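Local coordinates for ABC-type phosphate transport system, periplasmic component (PDB 4ECF), which probably binds phosphate as the solute-binding component of an ABC transporter that imports it across the cytoplasmic membrane, at residues V78-I83 with V195-N200; A184-L187 with A191-E194. All coordinates share one frame; numbering follows the deposited sequence.

Both interactions reach the same sheet, through its neighbouring strands 73-87 and 183-187. Interaction 1 sets the middle of strand 73-87 against helix 194-198. Interaction 2 joins strand 183-187 to the loop leading into that same helix, and, along the chain, both its segments fall between the two of interaction 1. Their centres are about 11 Å apart, on the same side of the chain's centre, and they meet directly through N196 ND2 and A191 O, 2.8 Å apart in a probable hydrogen bond. Together they dock a turn and the short helix after it on one part of the phosphate-binding protein fold, interaction 1 buried and interaction 2 at the surface.

Interaction 1: residues V78-I83 with V195-N200; sequences VAVVGI and VNVTTN
Behind the valine contact of V197 with V80, the carbonyl oxygen of V195 takes two donors from the same short helix. The hydroxyl of T198 gives the stronger bond, OG1 lying 2.7 Å from V195 O, at 126° to the C=O bond and tilted 20° from the carbonyl plane; the backbone N of T199 adds a weak one at 3.3 Å to that oxygen. Helix 194-198 packs here on strand 73-87 of the periplasmic binding protein fold, a long strand that pairs antiparallel with 169-174, 183-187 and 205-213.

The packing itself is apolar and small, and V197 supplies the helix side of it. Its CG1 is anti to the backbone N (chi1 169°) and reaches V80 CG1 at 3.9 Å, methyl against methyl, the two side chains running past each other in opposite directions. V80 adopts the same kind of rotamer, which brings its CG1 forward to the meeting point. The other branch, V197 CG2, lies over bare backbone, 4.3 Å from G82 CA. A beta carbon on G82 would point at the helix and stand about 3.4 Å from V197 CG2, a tight fit, and the missing side chain allows the close approach here, where the alpha carbons of G82 and V197 are nearest across the contact.

V81 and I83 alternate to the other side of the strand, where I83 meets helix 132-140. W205 touches both V80 and V197, while Y207 adds to the surroundings of V80 and F175 to those of V197, and all three touching residues, V80, G82 and V197, are buried. Past the helix the chain turns at N200, whose phi is positive, and its N bonds to V197 O at 3.0 Å.

Interaction 2: residues A184-L187 with A191-E194; sequences ALSL and APTE
A184 and P192 face each other across the turn, the CB of A184 and the pyrrolidine ring both directed at the opposite segment, and A184 CB meets P192 CG at 4.0 Å. The ring, puckered C-gamma endo, presents CG and CD together to the backbone at L185: each lies 3.7 Å from the carbonyl oxygen L185 O, while the L185 side chain turns the other way. In one of its two conformers S186 places OG beside its own backbone N and anti to the carbonyl carbon; this brings OG within 3.5 Å of A191 CA and close to the A191 methyl, a detail less certain for that disorder. P192 is also the centre of an inverse gamma turn, closed by a weak bond from T193 N to A191 O at 3.0 Å. With a glycine here, the ring carbons would be gone, which would probably leave A184 CB without its apolar partner, uncover one side of L185 O, and free the turn to change shape. Strand 183-187 is held by backbone bonds to P85, K94 and L96, P192 rests also on T84, F175 and W202, and T193 caps the start of helix 194-198 by bonding N196 N.

Interaction 1: residues V78-I83 with V195-N200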
loop_
_atom_site.group_PDB
_atom_site.type_symbol
_atom_site.label_atom_id
_atom_site.label_comp_id
_atom_site.label_asym_id
_atom_site.label_seq_id
_atom_site.Cartn_x
_atom_site.Cartn_y
_atom_site.Cartn_z
ATOM N N VAL A 78 5.947 5.642 -9.379
ATOM C CA VAL A 78 7.054 4.699 -9.502
ATOM C C VAL A 78 6.631 3.247 -9.577
ATOM O O VAL A 78 7.425 2.388 -9.913
ATOM C CB VAL A 78 8.059 4.918 -8.347
ATOM C CG1 VAL A 78 8.580 6.357 -8.338
ATOM C CG2 VAL A 78 7.499 4.530 -6.969
ATOM N N ALA A 79 5.366 2.967 -9.274
ATOM C CA ALA A 79 4.928 1.572 -9.153
ATOM C C ALA A 79 3.422 1.568 -8.928
ATOM O O ALA A 79 2.819 2.620 -8.666
ATOM C CB ALA A 79 5.631 0.897 -7.978
ATOM N N VAL A 80 2.835 0.387 -9.092
ATOM C CA VAL A 80 1.479 0.085 -8.604
ATOM C C VAL A 80 1.664 -0.979 -7.520
ATOM O O VAL A 80 2.511 -1.892 -7.631
ATOM C CB VAL A 80 0.557 -0.404 -9.736
ATOM C CG1 VAL A 80 -0.693 -1.094 -9.170
ATOM C CG2 VAL A 80 0.260 0.765 -10.686
ATOM N N VAL A 81 0.916 -0.859 -6.437
ATOM C CA VAL A 81 0.884 -1.859 -5.348
ATOM C C VAL A 81 -0.529 -2.439 -5.216
ATOM O O VAL A 81 -1.519 -1.693 -5.192
ATOM C CB VAL A 81 1.386 -1.245 -4.024
ATOM C CG1 VAL A 81 0.388 -0.199 -3.485
ATOM C CG2 VAL A 81 1.736 -2.330 -3.019
ATOM N N GLY A 82 -0.609 -3.765 -5.152
ATOM C CA GLY A 82 -1.833 -4.462 -4.823
ATOM C C GLY A 82 -2.024 -4.530 -3.322
ATOM O O GLY A 82 -1.042 -4.554 -2.550
ATOM N N ILE A 83 -3.280 -4.492 -2.915
ATOM C CA ILE A 83 -3.685 -4.639 -1.501
ATOM C C ILE A 83 -4.634 -5.825 -1.395
ATOM O O ILE A 83 -5.582 -5.982 -2.210
ATOM C CB ILE A 83 -4.351 -3.355 -0.992
ATOM C CG1 ILE A 83 -3.333 -2.210 -0.991
ATOM C CG2 ILE A 83 -5.008 -3.562 0.412
ATOM C CD1 ILE A 83 -4.001 -0.859 -1.057
ATOM N N VAL A 195 -1.193 -10.399 -12.288
ATOM C CA VAL A 195 -1.937 -10.353 -13.542
ATOM C C VAL A 195 -3.312 -9.771 -13.326
ATOM O O VAL A 195 -3.807 -8.959 -14.113
ATOM C CB VAL A 195 -1.987 -11.735 -14.267
ATOM C CG1 VAL A 195 -2.679 -12.797 -13.427
ATOM C CG2 VAL A 195 -2.616 -11.608 -15.645
ATOM N N ASN A 196 -3.955 -10.167 -12.223
ATOM C CA ASN A 196 -5.296 -9.654 -11.989
ATOM C C ASN A 196 -5.305 -8.138 -11.684
ATOM O O ASN A 196 -6.291 -7.467 -11.920
ATOM C CB ASN A 196 -5.971 -10.453 -10.882
ATOM C CG ASN A 196 -6.439 -11.849 -11.347
ATOM O OD1 ASN A 196 -6.616 -12.096 -12.545
ATOM N ND2 ASN A 196 -6.659 -12.739 -10.394
ATOM N N VAL A 197 -4.231 -7.600 -11.097
ATOM C CA VAL A 197 -4.157 -6.143 -10.886
ATOM C C VAL A 197 -4.002 -5.458 -12.258
ATOM O O VAL A 197 -4.670 -4.453 -12.535
ATOM C CB VAL A 197 -2.962 -5.784 -9.968
ATOM C CG1 VAL A 197 -2.734 -4.268 -9.976
ATOM C CG2 VAL A 197 -3.179 -6.263 -8.534
ATOM N N THR A 198 -3.176 -6.036 -13.134
ATOM C CA THR A 198 -2.935 -5.373 -14.422
ATOM C C THR A 198 -4.205 -5.159 -15.224
ATOM O O THR A 198 -4.312 -4.197 -15.971
ATOM C CB THR A 198 -1.891 -6.098 -15.290
ATOM O OG1 THR A 198 -2.423 -7.335 -15.774
ATOM C CG2 THR A 198 -0.561 -6.289 -14.567
ATOM N N THR A 199 -5.163 -6.073 -15.114
ATOM C CA THR A 199 -6.413 -5.973 -15.848
ATOM C C THR A 199 -7.559 -5.287 -15.076
ATOM O O THR A 199 -8.699 -5.152 -15.596
ATOM C CB THR A 199 -6.903 -7.386 -16.204
ATOM O OG1 THR A 199 -7.159 -8.096 -14.977
ATOM C CG2 THR A 199 -5.860 -8.148 -17.047
ATOM N N ASN A 200 -7.299 -4.961 -13.811
ATOM C CA ASN A 200 -8.312 -4.499 -12.862
ATOM C C ASN A 200 -9.369 -5.569 -12.518
ATOM O O ASN A 200 -10.367 -5.237 -11.915
ATOM C CB ASN A 200 -8.991 -3.174 -13.323
ATOM C CG ASN A 200 -9.651 -2.412 -12.181
ATOM O OD1 ASN A 200 -9.005 -2.154 -11.162
ATOM N ND2 ASN A 200 -10.934 -2.035 -12.341
#

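Interaction 2: residues A184-L187 with A191-E194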
loop_
_atom_site.group_PDB
_atom_site.type_symbol
_atom_site.label_atom_id
_atom_site.label_comp_id
_atom_site.label_asym_id
_atom_site.label_seq_id
_atom_site.Cartn_x
_atom_site.Cartn_y
_atom_site.Cartn_z
ATOM N N ALA A 184 -3.735 -14.757 2.532
ATOM C CA ALA A 184 -4.419 -13.791 1.655
ATOM C C ALA A 184 -5.723 -14.384 1.189
ATOM O O ALA A 184 -5.789 -15.549 0.802
ATOM C CB ALA A 184 -3.578 -13.424 0.414
ATOM N N LEU A 185 -6.766 -13.578 1.198
ATOM C CA LEU A 185 -8.031 -13.994 0.637
ATOM C C LEU A 185 -8.207 -13.629 -0.820
ATOM O O LEU A 185 -7.886 -12.498 -1.242
ATOM C CB LEU A 185 -9.196 -13.344 1.413
ATOM C CG LEU A 185 -9.340 -13.682 2.883
ATOM C CD1 LEU A 185 -10.526 -12.961 3.511
ATOM C CD2 LEU A 185 -9.422 -15.180 3.170
ATOM N N SER A 186 -8.823 -14.551 -1.562
ATOM C CA SER A 186 -9.441 -14.237 -2.827
ATOM C C SER A 186 -10.744 -13.491 -2.488
ATOM O O SER A 186 -11.295 -13.685 -1.383
ATOM C CB SER A 186 -9.734 -15.519 -3.620
ATOM O OG SER A 186 -8.516 -16.108 -4.099
ATOM N N LEU A 187 -11.212 -12.676 -3.429
ATOM C CA LEU A 187 -12.496 -11.950 -3.320
ATOM C C LEU A 187 -13.293 -12.246 -4.579
ATOM O O LEU A 187 -12.765 -12.059 -5.717
ATOM C CB LEU A 187 -12.291 -10.446 -3.160
ATOM C CG LEU A 187 -11.591 -10.059 -1.895
ATOM C CD1 LEU A 187 -11.269 -8.558 -1.894
ATOM C CD2 LEU A 187 -12.509 -10.393 -0.732
ATOM N N ALA A 191 -8.217 -14.106 -7.469
ATOM C CA ALA A 191 -7.064 -14.175 -6.584
ATOM C C ALA A 191 -6.302 -12.865 -6.622
ATOM O O ALA A 191 -6.298 -12.188 -7.659
ATOM C CB ALA A 191 -6.152 -15.329 -6.991
ATOM N N PRO A 192 -5.603 -12.517 -5.521
ATOM C CA PRO A 192 -4.773 -11.300 -5.423
ATOM C C PRO A 192 -3.413 -11.588 -6.077
ATOM O O PRO A 192 -2.437 -11.836 -5.382
ATOM C CB PRO A 192 -4.641 -11.073 -3.926
ATOM C CG PRO A 192 -4.857 -12.427 -3.284
ATOM C CD PRO A 192 -5.800 -13.172 -4.219
ATOM N N THR A 193 -3.401 -11.523 -7.406
ATOM C CA THR A 193 -2.222 -11.769 -8.228
ATOM C C THR A 193 -1.850 -10.502 -9.031
ATOM O O THR A 193 -2.699 -9.623 -9.290
ATOM C CB THR A 193 -2.470 -12.927 -9.196
ATOM O OG1 THR A 193 -3.467 -12.582 -10.168
ATOM C CG2 THR A 193 -2.859 -14.209 -8.467
ATOM N N GLU A 194 -0.600 -10.473 -9.491
ATOM C CA GLU A 194 -0.111 -9.392 -10.342
ATOM C C GLU A 194 -0.940 -9.278 -11.609
ATOM O O GLU A 194 -1.389 -8.207 -11.959
ATOM C CB GLU A 194 1.359 -9.674 -10.735
ATOM C CG GLU A 194 1.854 -8.810 -11.907
ATOM C CD GLU A 194 3.211 -9.219 -12.464
ATOM O OE1 GLU A 194 3.313 -10.306 -13.098
ATOM O OE2 GLU A 194 4.159 -8.417 -12.306
#